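Local coordinates for peptide chain release factor subunit 1 (Aeropyrum pernix, PDB 3AGK), which probably directs the termination of translation in archaea by responding to the stop codons UAA, UAG and UGA, working as one subunit of a heterodimer with a GTP-binding partner, at residues Leu35-Ile39 with Ile129-Leu133; Val48-Arg53 with Ala78-Gln83; Glu55-Asp60 with Val71-Ser76; Asn91-Phe96 with Cys108-Pro114. All coordinates share one frame; numbering follows the deposited sequence.

In the fold
All four contacts lie in eRF1 domain 1, and illustrate how an alpha-beta domain is built in layers. Contacts 1 and 4, with centres about 8 Å apart, share a four-stranded antiparallel sheet in which strands 34-39 and 93-98 are neighbours. Contacts 2 and 3, with centres about 11 Å apart, are successive levels of one pairing between helices 45-58 and 65-82, which packs on one face of the sheet. Along the chain, contact 3 is nested inside contact 2, and contact 1 encloses the other three; contact 4 opens after contact 2 closes. Strand 34-39 serves both faces: Leu35 and Ile39 meet the helix pair, Ser36 and Tyr38 the segment 129-133, knitting one layered domain.

Contact 1: Leu35-Ile39 with Ile129-Leu133; sequences LSLYI and ITDFL
Two hydrogen bonds hold Ile129 by both its backbone polar groups, each to a different side chain of strand 34-39. Ile129 N points almost straight at Ser36 OG (2.9 Å, 175° at the hydrogen). The hydroxyl of Tyr38 donates a hydrogen bond to Ile129 O at 2.7 Å, tilted modestly out of the carbonyl plane; seen from the tyrosine, the oxygen lies at the edge of the ring. Tyr38 CG stands anti to the carbonyl carbon (chi1 -68°), which carries the ring out to Ile129 and Phe132. Ser36 and Tyr38, two residues apart, share one face of the strand.

Aromatic packing comes next. Phe132 lays CD1 over one face of the Tyr38 ring, 3.4 Å from CZ and displaced toward the rim. The two rings are neither stacked nor edge-to-face: their planes meet at 44°, with centroids 4.4 Å apart. Tyr121 meets the Phe132 ring edge-to-face.

The remaining van der Waals contacts are lighter. Leu133 brings CG to 3.9 Å from Tyr38 CE2 and its CD1 close to the hydroxyl, while Ile129 CG1 lies beside Ser36 OG. Replacing Tyr38 by an alanine would probably leave Ile129 O without its hydroxyl donor and open a gap beneath Phe132.

Within the segment, Leu133 N bonds to Thr130 O where the chain forms the short, weakly bonded helix at about 131-134. The arrangement joins an inner strand of the antiparallel sheet of eRF1 domain 1 to the turn that follows its edge strand 121-125, packing a short helix on the sheet face that carries Ser36 and Tyr38.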
loop_
_atom_site.group_PDB
_atom_site.type_symbol
_atom_site.label_atom_id
_atom_site.label_comp_id
_atom_site.label_asym_id
_atom_site.label_seq_id
_atom_site.Cartn_x
_atom_site.Cartn_y
_atom_site.Cartn_z
ATOM N N LEU A 35 2.694 -8.048 21.449
ATOM C CA LEU A 35 2.569 -9.431 20.997
ATOM C C LEU A 35 1.746 -9.593 19.722
ATOM O O LEU A 35 0.654 -9.040 19.596
ATOM C CB LEU A 35 1.952 -10.276 22.113
ATOM C CG LEU A 35 1.561 -11.726 21.824
ATOM C CD1 LEU A 35 2.617 -12.387 20.968
ATOM C CD2 LEU A 35 1.405 -12.495 23.132
ATOM N N SER A 36 2.284 -10.363 18.783
ATOM C CA SER A 36 1.559 -10.731 17.575
ATOM C C SER A 36 1.514 -12.261 17.481
ATOM O O SER A 36 2.549 -12.916 17.584
ATOM C CB SER A 36 2.255 -10.140 16.340
ATOM O OG SER A 36 2.341 -8.727 16.421
ATOM N N LEU A 37 0.329 -12.834 17.287
ATOM C CA LEU A 37 0.186 -14.291 17.287
ATOM C C LEU A 37 -0.845 -14.815 16.270
ATOM O O LEU A 37 -2.032 -14.512 16.365
ATOM C CB LEU A 37 -0.178 -14.762 18.692
ATOM C CG LEU A 37 -0.582 -16.218 18.857
ATOM C CD1 LEU A 37 0.643 -17.104 18.690
ATOM C CD2 LEU A 37 -1.185 -16.414 20.220
ATOM N N TYR A 38 -0.381 -15.608 15.308
ATOM C CA TYR A 38 -1.235 -16.156 14.254
ATOM C C TYR A 38 -1.296 -17.676 14.360
ATOM O O TYR A 38 -0.263 -18.343 14.382
ATOM C CB TYR A 38 -0.658 -15.828 12.881
ATOM C CG TYR A 38 -0.667 -14.375 12.454
ATOM C CD1 TYR A 38 0.183 -13.441 13.039
ATOM C CD2 TYR A 38 -1.480 -13.954 11.410
ATOM C CE1 TYR A 38 0.184 -12.108 12.616
ATOM C CE2 TYR A 38 -1.484 -12.637 10.980
ATOM C CZ TYR A 38 -0.656 -11.714 11.582
ATOM O OH TYR A 38 -0.676 -10.407 11.134
ATOM N N ILE A 39 -2.496 -18.235 14.399
ATOM C CA ILE A 39 -2.657 -19.674 14.578
ATOM C C ILE A 39 -3.455 -20.325 13.453
ATOM O O ILE A 39 -4.645 -20.073 13.305
ATOM C CB ILE A 39 -3.362 -19.978 15.898
ATOM C CG1 ILE A 39 -2.652 -19.258 17.062
ATOM C CG2 ILE A 39 -3.469 -21.495 16.104
ATOM C CD1 ILE A 39 -3.448 -19.281 18.370
ATOM N N ILE A 129 2.704 -7.002 14.168
ATOM C CA ILE A 129 3.035 -7.494 12.838
ATOM C C ILE A 129 1.745 -7.804 12.087
ATOM O O ILE A 129 1.030 -8.750 12.416
ATOM C CB ILE A 129 3.893 -8.763 12.903
ATOM C CG1 ILE A 129 5.022 -8.590 13.925
ATOM C CG2 ILE A 129 4.412 -9.124 11.504
ATOM C CD1 ILE A 129 5.934 -7.424 13.642
ATOM N N THR A 130 1.447 -7.001 11.079
ATOM C CA THR A 130 0.158 -7.088 10.409
ATOM C C THR A 130 0.339 -7.711 9.038
ATOM O O THR A 130 -0.638 -7.989 8.329
ATOM C CB THR A 130 -0.439 -5.702 10.241
ATOM O OG1 THR A 130 -0.096 -5.195 8.948
ATOM C CG2 THR A 130 0.107 -4.762 11.300
ATOM N N ASP A 131 1.605 -7.909 8.682
ATOM C CA ASP A 131 2.014 -8.489 7.414
ATOM C C ASP A 131 0.929 -9.245 6.680
ATOM O O ASP A 131 0.393 -8.770 5.690
ATOM C CB ASP A 131 3.197 -9.443 7.635
ATOM C CG ASP A 131 4.506 -8.717 7.846
ATOM O OD1 ASP A 131 4.463 -7.498 8.108
ATOM O OD2 ASP A 131 5.574 -9.366 7.754
ATOM N N PHE A 132 0.640 -10.445 7.172
ATOM C CA PHE A 132 -0.196 -11.402 6.466
ATOM C C PHE A 132 -1.582 -10.834 6.199
ATOM O O PHE A 132 -2.208 -11.154 5.187
ATOM C CB PHE A 132 -0.317 -12.702 7.269
ATOM C CG PHE A 132 0.972 -13.142 7.951
ATOM C CD1 PHE A 132 1.518 -12.406 8.995
ATOM C CD2 PHE A 132 1.608 -14.313 7.571
ATOM C CE1 PHE A 132 2.662 -12.816 9.625
ATOM C CE2 PHE A 132 2.766 -14.724 8.200
ATOM C CZ PHE A 132 3.290 -13.975 9.227
ATOM N N LEU A 133 -2.049 -9.975 7.100
ATOM C CA LEU A 133 -3.421 -9.463 7.053
ATOM C C LEU A 133 -3.602 -8.412 5.971
ATOM O O LEU A 133 -4.641 -8.359 5.303
ATOM C CB LEU A 133 -3.803 -8.872 8.407
ATOM C CG LEU A 133 -3.754 -9.861 9.571
ATOM C CD1 LEU A 133 -3.886 -9.147 10.921
ATOM C CD2 LEU A 133 -4.838 -10.919 9.401
#

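Contact 2: Val48-Arg53 with Ala78-Gln83; sequences VMTLLR and AMDRLQ
Met49 and Met79 both reach into the space between the two helices, and their CA atoms are the nearest pair across the segments. The Met49 chain is bent at both chi2 (50°) and chi3, which carries its sulfur across to helix 65-82; SD lies 4.2 Å from Leu82 CB, while the exact placing of the methyl, next to Met79 and the side-chain amide of Gln83, is doubtful. Met79 runs the other way past Leu52: its CG is 3.9 Å from Leu52 CD1, its SD is 4.1 Å from Arg53 CG, and its methyl ends near Leu52 O. Exchanging Met79 for an alanine would probably open a gap between the helices, leaving Leu52 CD1 and Arg53 CG without the thioether chain they pack against.

Beside the methionines, toward the sheet, Leu82 CD1 meets both Val48 CG1 and Leu52 CD1 at 3.8 Å, crossing each side chain at about a right angle. Ala78 adds its CB at 4.2 Å from Leu52 CD1.

Further out, Ile39 of the sheet touches Val48 and Leu82, while Leu35 lies against Ala78. The axes of helix segments 48-53 and 78-82 approach to 10.6 Å with their directions 164° apart, giving an apolar antiparallel helix pair laid over one face of a beta sheet in an alpha-beta domain.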
loop_
_atom_site.group_PDB
_atom_site.type_symbol
_atom_site.label_atom_id
_atom_site.label_comp_id
_atom_site.label_asym_id
_atom_site.label_seq_id
_atom_site.Cartn_x
_atom_site.Cartn_y
_atom_site.Cartn_z
ATOM N N VAL A 48 -0.062 -24.393 20.989
ATOM C CA VAL A 48 0.181 -22.965 21.137
ATOM C C VAL A 48 0.352 -22.618 22.613
ATOM O O VAL A 48 1.241 -21.855 22.984
ATOM C CB VAL A 48 -0.971 -22.140 20.536
ATOM C CG1 VAL A 48 -0.620 -20.657 20.549
ATOM C CG2 VAL A 48 -1.285 -22.627 19.103
ATOM N N MET A 49 -0.508 -23.200 23.442
ATOM C CA MET A 49 -0.492 -23.007 24.885
ATOM C C MET A 49 0.870 -23.370 25.507
ATOM O O MET A 49 1.415 -22.619 26.317
ATOM C CB MET A 49 -1.615 -23.858 25.489
ATOM C CG MET A 49 -2.356 -23.237 26.653
ATOM S SD MET A 49 -2.960 -21.549 26.421
ATOM C CE MET A 49 -2.789 -21.032 28.123
ATOM N N THR A 50 1.409 -24.526 25.120
ATOM C CA THR A 50 2.753 -24.946 25.521
ATOM C C THR A 50 3.821 -23.946 25.054
ATOM O O THR A 50 4.701 -23.559 25.827
ATOM C CB THR A 50 3.083 -26.350 24.981
ATOM O OG1 THR A 50 2.205 -27.301 25.581
ATOM C CG2 THR A 50 4.541 -26.737 25.302
ATOM N N LEU A 51 3.725 -23.510 23.802
ATOM C CA LEU A 51 4.653 -22.511 23.276
ATOM C C LEU A 51 4.599 -21.181 24.059
ATOM O O LEU A 51 5.625 -20.631 24.422
ATOM C CB LEU A 51 4.397 -22.280 21.782
ATOM C CG LEU A 51 5.340 -21.299 21.069
ATOM C CD1 LEU A 51 5.440 -21.611 19.577
ATOM C CD2 LEU A 51 4.887 -19.857 21.285
ATOM N N LEU A 52 3.404 -20.662 24.320
ATOM C CA LEU A 52 3.281 -19.434 25.095
ATOM C C LEU A 52 3.824 -19.625 26.508
ATOM O O LEU A 52 4.434 -18.720 27.069
ATOM C CB LEU A 52 1.818 -18.974 25.164
ATOM C CG LEU A 52 1.192 -18.489 23.862
ATOM C CD1 LEU A 52 -0.241 -18.060 24.090
ATOM C CD2 LEU A 52 2.017 -17.352 23.252
ATOM N N ARG A 53 3.582 -20.803 27.081
ATOM C CA ARG A 53 4.050 -21.104 28.431
ATOM C C ARG A 53 5.587 -21.109 28.481
ATOM O O ARG A 53 6.179 -20.644 29.453
ATOM C CB ARG A 53 3.486 -22.448 28.907
ATOM C CG ARG A 53 2.153 -22.316 29.640
ATOM C CD ARG A 53 1.480 -23.649 29.885
ATOM N NE ARG A 53 0.164 -23.420 30.478
ATOM C CZ ARG A 53 -0.775 -24.346 30.616
ATOM N NH1 ARG A 53 -0.555 -25.584 30.199
ATOM N NH2 ARG A 53 -1.940 -24.032 31.175
ATOM N N ALA A 78 -3.019 -13.336 26.338
ATOM C CA ALA A 78 -3.233 -14.227 25.205
ATOM C C ALA A 78 -3.622 -15.647 25.661
ATOM O O ALA A 78 -4.546 -16.261 25.097
ATOM C CB ALA A 78 -2.013 -14.247 24.301
ATOM N N MET A 79 -2.940 -16.156 26.690
ATOM C CA MET A 79 -3.310 -17.455 27.268
ATOM C C MET A 79 -4.742 -17.472 27.786
ATOM O O MET A 79 -5.457 -18.448 27.573
ATOM C CB MET A 79 -2.368 -17.884 28.389
ATOM C CG MET A 79 -0.949 -18.230 27.907
ATOM S SD MET A 79 0.173 -18.781 29.227
ATOM C CE MET A 79 1.461 -17.554 29.078
ATOM N N ASP A 80 -5.132 -16.407 28.487
ATOM C CA ASP A 80 -6.509 -16.239 28.956
ATOM C C ASP A 80 -7.480 -16.383 27.803
ATOM O O ASP A 80 -8.470 -17.105 27.884
ATOM C CB ASP A 80 -6.700 -14.842 29.549
ATOM C CG ASP A 80 -6.206 -14.742 30.968
ATOM O OD1 ASP A 80 -6.123 -15.796 31.634
ATOM O OD2 ASP A 80 -5.902 -13.607 31.411
ATOM N N ARG A 81 -7.184 -15.655 26.734
ATOM C CA ARG A 81 -8.013 -15.630 25.547
ATOM C C ARG A 81 -8.164 -17.038 24.962
ATOM O O ARG A 81 -9.263 -17.451 24.578
ATOM C CB ARG A 81 -7.379 -14.673 24.532
ATOM C CG ARG A 81 -8.265 -13.533 24.028
ATOM C CD ARG A 81 -9.098 -12.889 25.117
ATOM N NE ARG A 81 -8.287 -12.424 26.240
ATOM C CZ ARG A 81 -8.116 -11.148 26.569
ATOM N NH1 ARG A 81 -8.701 -10.188 25.865
ATOM N NH2 ARG A 81 -7.364 -10.836 27.610
ATOM N N LEU A 82 -7.063 -17.785 24.904
ATOM C CA LEU A 82 -7.079 -19.094 24.251
ATOM C C LEU A 82 -7.807 -20.129 25.093
ATOM O O LEU A 82 -8.406 -21.065 24.572
ATOM C CB LEU A 82 -5.658 -19.590 23.949
ATOM C CG LEU A 82 -4.821 -18.827 22.924
ATOM C CD1 LEU A 82 -3.492 -19.533 22.704
ATOM C CD2 LEU A 82 -5.566 -18.683 21.618
ATOM N N GLN A 83 -7.742 -19.974 26.406
ATOM C CA GLN A 83 -8.416 -20.929 27.260
ATOM C C GLN A 83 -9.924 -20.684 27.260
ATOM O O GLN A 83 -10.672 -21.408 27.906
ATOM C CB GLN A 83 -7.791 -20.961 28.662
ATOM C CG GLN A 83 -6.370 -21.546 28.606
ATOM C CD GLN A 83 -5.734 -21.802 29.964
ATOM O OE1 GLN A 83 -5.228 -20.880 30.617
ATOM N NE2 GLN A 83 -5.722 -23.068 30.378
#

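Contact 3: Glu55-Asp60 with Val71-Ser76; sequences EYSITD and VKRALS
An antiparallel helical hairpin brings the end of helix 45-58 back against the middle of helix 65-82, and the side chain of Lys72 spans much of this contact. Extended beyond CG, it passes the Tyr56 ring at about a right angle: Lys72 CB lies 3.5 Å from Tyr56 CE1, while the CD methylene is near the tyrosine hydroxyl. Tyr56 reaches this place with CG anti to the backbone N (chi1 -167°), which swings the ring across to helix 65-82. Leu75 CB, 4.0 Å from Tyr56 CD1, sits at the edge of the ring, as does Lys72 O.

Farther along the lysine, Thr59 OG1 lies close beside CE, and the ammonium ends at Asp60. The Lys72 NZ to Asp60 OD1 salt bridge is long, at 3.3 Å, and its hydrogen bond is weak. Thr59 OG1 itself donates to Tyr56 O (2.7 Å), which also accepts from Thr59 N; two bonds on one carbonyl thus hold the threonine in place. Its methyl is turned inward, with Thr59 CG2 3.7 Å from Val71 CG1 and tip to tip with Leu75 CD2 at 3.9 Å. Ser76 OG, bonded to Lys72 O at 2.8 Å from above the carbonyl plane, also touches Tyr56 CE1.

Toward the sheet, Glu55 and Leu75 both pack on Tyr122 of strand 121-125, and Leu75 also meets Leu35 of strand 34-39, while within the helix pair Met79, one turn on from Leu75, touches Tyr56.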
loop_
_atom_site.group_PDB
_atom_site.type_symbol
_atom_site.label_atom_id
_atom_site.label_comp_id
_atom_site.label_asym_id
_atom_site.label_seq_id
_atom_site.Cartn_x
_atom_site.Cartn_y
_atom_site.Cartn_z
ATOM N N GLU A 55 7.579 -19.438 26.260
ATOM C CA GLU A 55 7.890 -18.029 26.092
ATOM C C GLU A 55 7.759 -17.293 27.423
ATOM O O GLU A 55 8.546 -16.396 27.720
ATOM C CB GLU A 55 6.991 -17.393 25.016
ATOM C CG GLU A 55 7.430 -17.731 23.583
ATOM C CD GLU A 55 8.937 -17.520 23.391
ATOM O OE1 GLU A 55 9.425 -16.407 23.693
ATOM O OE2 GLU A 55 9.630 -18.460 22.952
ATOM N N TYR A 56 6.765 -17.676 28.220
ATOM C CA TYR A 56 6.570 -17.052 29.523
ATOM C C TYR A 56 7.763 -17.299 30.465
ATOM O O TYR A 56 8.249 -16.379 31.117
ATOM C CB TYR A 56 5.244 -17.500 30.162
ATOM C CG TYR A 56 4.859 -16.657 31.352
ATOM C CD1 TYR A 56 4.047 -15.539 31.204
ATOM C CD2 TYR A 56 5.344 -16.952 32.622
ATOM C CE1 TYR A 56 3.710 -14.755 32.288
ATOM C CE2 TYR A 56 5.017 -16.175 33.707
ATOM C CZ TYR A 56 4.206 -15.079 33.536
ATOM O OH TYR A 56 3.875 -14.311 34.623
ATOM N N SER A 57 8.243 -18.538 30.528
ATOM C CA SER A 57 9.414 -18.847 31.342
ATOM C C SER A 57 10.660 -18.108 30.836
ATOM O O SER A 57 11.448 -17.580 31.614
ATOM C CB SER A 57 9.657 -20.355 31.371
ATOM O OG SER A 57 8.687 -21.009 32.172
ATOM N N ILE A 58 10.812 -18.052 29.522
ATOM C CA ILE A 58 11.933 -17.367 28.899
ATOM C C ILE A 58 12.032 -15.891 29.300
ATOM O O ILE A 58 13.124 -15.333 29.314
ATOM C CB ILE A 58 11.858 -17.490 27.358
ATOM C CG1 ILE A 58 12.097 -18.941 26.930
ATOM C CG2 ILE A 58 12.851 -16.567 26.679
ATOM C CD1 ILE A 58 12.026 -19.152 25.425
ATOM N N THR A 59 10.910 -15.258 29.634
ATOM C CA THR A 59 10.913 -13.814 29.907
ATOM C C THR A 59 11.809 -13.392 31.065
ATOM O O THR A 59 12.146 -12.216 31.184
ATOM C CB THR A 59 9.506 -13.250 30.199
ATOM O OG1 THR A 59 9.014 -13.800 31.429
ATOM C CG2 THR A 59 8.543 -13.558 29.058
ATOM N N ASP A 60 12.170 -14.332 31.932
ATOM C CA ASP A 60 13.098 -14.026 33.023
ATOM C C ASP A 60 14.453 -13.597 32.474
ATOM O O ASP A 60 15.230 -12.935 33.153
ATOM C CB ASP A 60 13.249 -15.218 33.972
ATOM C CG ASP A 60 12.045 -15.395 34.874
ATOM O OD1 ASP A 60 10.975 -14.837 34.550
ATOM O OD2 ASP A 60 12.169 -16.086 35.907
ATOM N N VAL A 71 5.864 -8.052 28.854
ATOM C CA VAL A 71 5.706 -9.228 28.027
ATOM C C VAL A 71 4.900 -10.289 28.769
ATOM O O VAL A 71 3.994 -10.891 28.202
ATOM C CB VAL A 71 7.085 -9.765 27.565
ATOM C CG1 VAL A 71 6.945 -11.092 26.828
ATOM C CG2 VAL A 71 7.773 -8.730 26.678
ATOM N N LYS A 72 5.216 -10.504 30.039
ATOM C CA LYS A 72 4.472 -11.468 30.838
ATOM C C LYS A 72 2.983 -11.146 30.809
ATOM O O LYS A 72 2.152 -12.028 30.598
ATOM C CB LYS A 72 4.977 -11.495 32.282
ATOM C CG LYS A 72 6.335 -12.142 32.463
ATOM C CD LYS A 72 6.786 -12.101 33.923
ATOM C CE LYS A 72 8.147 -12.761 34.102
ATOM N NZ LYS A 72 8.617 -12.734 35.513
ATOM N N ARG A 73 2.652 -9.875 31.009
ATOM C CA ARG A 73 1.262 -9.452 31.022
ATOM C C ARG A 73 0.531 -9.748 29.708
ATOM O O ARG A 73 -0.610 -10.217 29.716
ATOM C CB ARG A 73 1.154 -7.966 31.331
ATOM C CG ARG A 73 -0.285 -7.490 31.384
ATOM C CD ARG A 73 -0.357 -5.999 31.180
ATOM N NE ARG A 73 -1.591 -5.427 31.703
ATOM C CZ ARG A 73 -1.876 -4.129 31.655
ATOM N NH1 ARG A 73 -1.015 -3.283 31.087
ATOM N NH2 ARG A 73 -3.020 -3.680 32.160
ATOM N N ALA A 74 1.179 -9.452 28.586
ATOM C CA ALA A 74 0.590 -9.704 27.272
ATOM C C ALA A 74 0.458 -11.203 27.011
ATOM O O ALA A 74 -0.561 -11.659 26.506
ATOM C CB ALA A 74 1.421 -9.055 26.184
ATOM N N LEU A 75 1.498 -11.958 27.357
ATOM C CA LEU A 75 1.463 -13.412 27.267
ATOM C C LEU A 75 0.295 -14.008 28.066
ATOM O O LEU A 75 -0.415 -14.896 27.581
ATOM C CB LEU A 75 2.783 -13.996 27.777
ATOM C CG LEU A 75 3.784 -14.688 26.849
ATOM C CD1 LEU A 75 3.483 -14.507 25.394
ATOM C CD2 LEU A 75 5.197 -14.229 27.170
ATOM N N SER A 76 0.103 -13.529 29.293
ATOM C CA SER A 76 -0.974 -14.042 30.136
ATOM C C SER A 76 -2.325 -13.728 29.526
ATOM O O SER A 76 -3.252 -14.546 29.578
ATOM C CB SER A 76 -0.908 -13.445 31.531
ATOM O OG SER A 76 0.373 -13.675 32.065
#

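Contact 4: Asn91-Phe96 with Cys108-Pro114; sequences NGLVLF and CFMFSPP
Cys108 SG packs 4.2 Å from Leu95 CD2, and the same sulfur forms a disulfide with Cys97, covalently tying the strands where the hairpin begins to open toward its loop. Phe109 pairs with Phe96 through two backbone bonds, Phe109 N to Phe96 O (2.7 Å) and the return from Phe96 N. Its ring presents an edge to that same carbonyl oxygen and meets Trp27.

Met110 goes to the other face. With CG anti to the backbone N (chi1 -172°), it lies side by side with Leu95, CG to CG 3.8 Å, and also meets Leu93 CD2; Arg81 of helix 65-82 packs over this side. Phe111 returns to the Phe109 face, bonded both ways to Val94 (Val94 N to Phe111 O 2.9 Å). Its ring brings CE2 to the edge of the Phe96 ring.

Beyond the strand, Ser112 OG donates to Gly92 O (2.8 Å). Pro113 sets its ring against the Asn91 carbonyl, while Pro113 O accepts from Asn91 ND2 at 2.8 Å, in the carbonyl plane.

Together these pairs form an antiparallel beta hairpin, disulfide-linked near its loop and held by side-chain bonds at its open end, on the edge of the domain 1 sheet.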
loop_
_atom_site.group_PDB
_atom_site.type_symbol
_atom_site.label_atom_id
_atom_site.label_comp_id
_atom_site.label_asym_id
_atom_site.label_seq_id
_atom_site.Cartn_x
_atom_site.Cartn_y
_atom_site.Cartn_z
ATOM N N ASN A 91 -10.758 -20.553 9.955
ATOM C CA ASN A 91 -9.797 -19.694 9.275
ATOM C C ASN A 91 -8.616 -19.348 10.168
ATOM O O ASN A 91 -7.796 -18.499 9.816
ATOM C CB ASN A 91 -10.456 -18.404 8.803
ATOM C CG ASN A 91 -11.242 -18.583 7.526
ATOM O OD1 ASN A 91 -11.271 -19.670 6.951
ATOM N ND2 ASN A 91 -11.882 -17.511 7.071
ATOM N N GLY A 92 -8.549 -19.998 11.329
ATOM C CA GLY A 92 -7.513 -19.720 12.310
ATOM C C GLY A 92 -7.849 -18.561 13.238
ATOM O O GLY A 92 -8.970 -18.025 13.222
ATOM N N LEU A 93 -6.865 -18.182 14.053
ATOM C CA LEU A 93 -6.984 -17.085 15.010
ATOM C C LEU A 93 -5.824 -16.125 14.842
ATOM O O LEU A 93 -4.727 -16.541 14.466
ATOM C CB LEU A 93 -6.898 -17.630 16.427
ATOM C CG LEU A 93 -8.099 -18.092 17.222
ATOM C CD1 LEU A 93 -7.588 -18.602 18.554
ATOM C CD2 LEU A 93 -9.058 -16.932 17.421
ATOM N N VAL A 94 -6.041 -14.848 15.143
ATOM C CA VAL A 94 -4.917 -13.938 15.341
ATOM C C VAL A 94 -5.132 -13.067 16.584
ATOM O O VAL A 94 -6.245 -12.590 16.844
ATOM C CB VAL A 94 -4.588 -13.070 14.093
ATOM C CG1 VAL A 94 -5.120 -13.701 12.810
ATOM C CG2 VAL A 94 -5.112 -11.675 14.260
ATOM N N LEU A 95 -4.067 -12.887 17.358
ATOM C CA LEU A 95 -4.104 -12.060 18.560
ATOM C C LEU A 95 -3.048 -10.967 18.535
ATOM O O LEU A 95 -1.915 -11.222 18.154
ATOM C CB LEU A 95 -3.888 -12.911 19.817
ATOM C CG LEU A 95 -5.065 -13.754 20.323
ATOM C CD1 LEU A 95 -5.162 -15.059 19.536
ATOM C CD2 LEU A 95 -4.959 -14.032 21.819
ATOM N N PHE A 96 -3.421 -9.759 18.950
ATOM C CA PHE A 96 -2.446 -8.707 19.254
ATOM C C PHE A 96 -2.713 -8.192 20.677
ATOM O O PHE A 96 -3.848 -7.876 21.017
ATOM C CB PHE A 96 -2.552 -7.563 18.248
ATOM C CG PHE A 96 -2.380 -7.989 16.807
ATOM C CD1 PHE A 96 -3.482 -8.242 16.003
ATOM C CD2 PHE A 96 -1.113 -8.120 16.252
ATOM C CE1 PHE A 96 -3.320 -8.629 14.673
ATOM C CE2 PHE A 96 -0.948 -8.500 14.927
ATOM C CZ PHE A 96 -2.059 -8.755 14.139
ATOM N N CYS A 108 -6.324 -6.690 24.192
ATOM C CA CYS A 108 -6.026 -7.955 23.536
ATOM C C CYS A 108 -6.974 -8.192 22.369
ATOM O O CYS A 108 -8.079 -8.687 22.572
ATOM C CB CYS A 108 -6.155 -9.104 24.531
ATOM S SG CYS A 108 -5.137 -10.551 24.143
ATOM N N PHE A 109 -6.557 -7.841 21.154
ATOM C CA PHE A 109 -7.406 -8.058 19.983
ATOM C C PHE A 109 -7.403 -9.538 19.630
ATOM O O PHE A 109 -6.349 -10.168 19.623
ATOM C CB PHE A 109 -6.940 -7.214 18.789
ATOM C CG PHE A 109 -6.803 -5.746 19.098
ATOM C CD1 PHE A 109 -5.661 -5.257 19.720
ATOM C CD2 PHE A 109 -7.814 -4.855 18.770
ATOM C CE1 PHE A 109 -5.530 -3.907 20.013
ATOM C CE2 PHE A 109 -7.693 -3.501 19.057
ATOM C CZ PHE A 109 -6.547 -3.028 19.680
ATOM N N MET A 110 -8.579 -10.108 19.378
ATOM C CA MET A 110 -8.635 -11.499 18.949
ATOM C C MET A 110 -9.698 -11.689 17.892
ATOM O O MET A 110 -10.810 -11.241 18.062
ATOM C CB MET A 110 -8.895 -12.452 20.115
ATOM C CG MET A 110 -8.761 -13.910 19.665
ATOM S SD MET A 110 -9.044 -15.167 20.920
ATOM C CE MET A 110 -10.635 -14.690 21.574
ATOM N N PHE A 111 -9.362 -12.352 16.793
ATOM C CA PHE A 111 -10.366 -12.620 15.766
ATOM C C PHE A 111 -9.982 -13.744 14.816
ATOM O O PHE A 111 -8.850 -14.275 14.854
ATOM C CB PHE A 111 -10.661 -11.357 14.959
ATOM C CG PHE A 111 -9.461 -10.798 14.262
ATOM C CD1 PHE A 111 -9.219 -11.095 12.929
ATOM C CD2 PHE A 111 -8.568 -9.986 14.942
ATOM C CE1 PHE A 111 -8.113 -10.591 12.278
ATOM C CE2 PHE A 111 -7.448 -9.472 14.298
ATOM C CZ PHE A 111 -7.222 -9.774 12.960
ATOM N N SER A 112 -10.939 -14.116 13.968
ATOM C CA SER A 112 -10.634 -14.999 12.860
ATOM C C SER A 112 -10.673 -14.168 11.576
ATOM O O SER A 112 -11.561 -13.353 11.391
ATOM C CB SER A 112 -11.592 -16.193 12.818
ATOM O OG SER A 112 -11.216 -17.114 11.802
ATOM N N PRO A 113 -9.676 -14.341 10.702
ATOM C CA PRO A 113 -9.581 -13.516 9.492
ATOM C C PRO A 113 -10.475 -14.033 8.356
ATOM O O PRO A 113 -10.839 -15.210 8.367
ATOM C CB PRO A 113 -8.103 -13.645 9.114
ATOM C CG PRO A 113 -7.716 -15.003 9.611
ATOM C CD PRO A 113 -8.515 -15.235 10.866
ATOM N N PRO A 114 -10.802 -13.172 7.375
ATOM C CA PRO A 114 -11.687 -13.592 6.278
ATOM C C PRO A 114 -11.025 -14.707 5.483
ATOM O O PRO A 114 -11.690 -15.539 4.861
ATOM C CB PRO A 114 -11.806 -12.334 5.404
ATOM C CG PRO A 114 -11.167 -11.223 6.166
ATOM C CD PRO A 114 -10.231 -11.833 7.154
#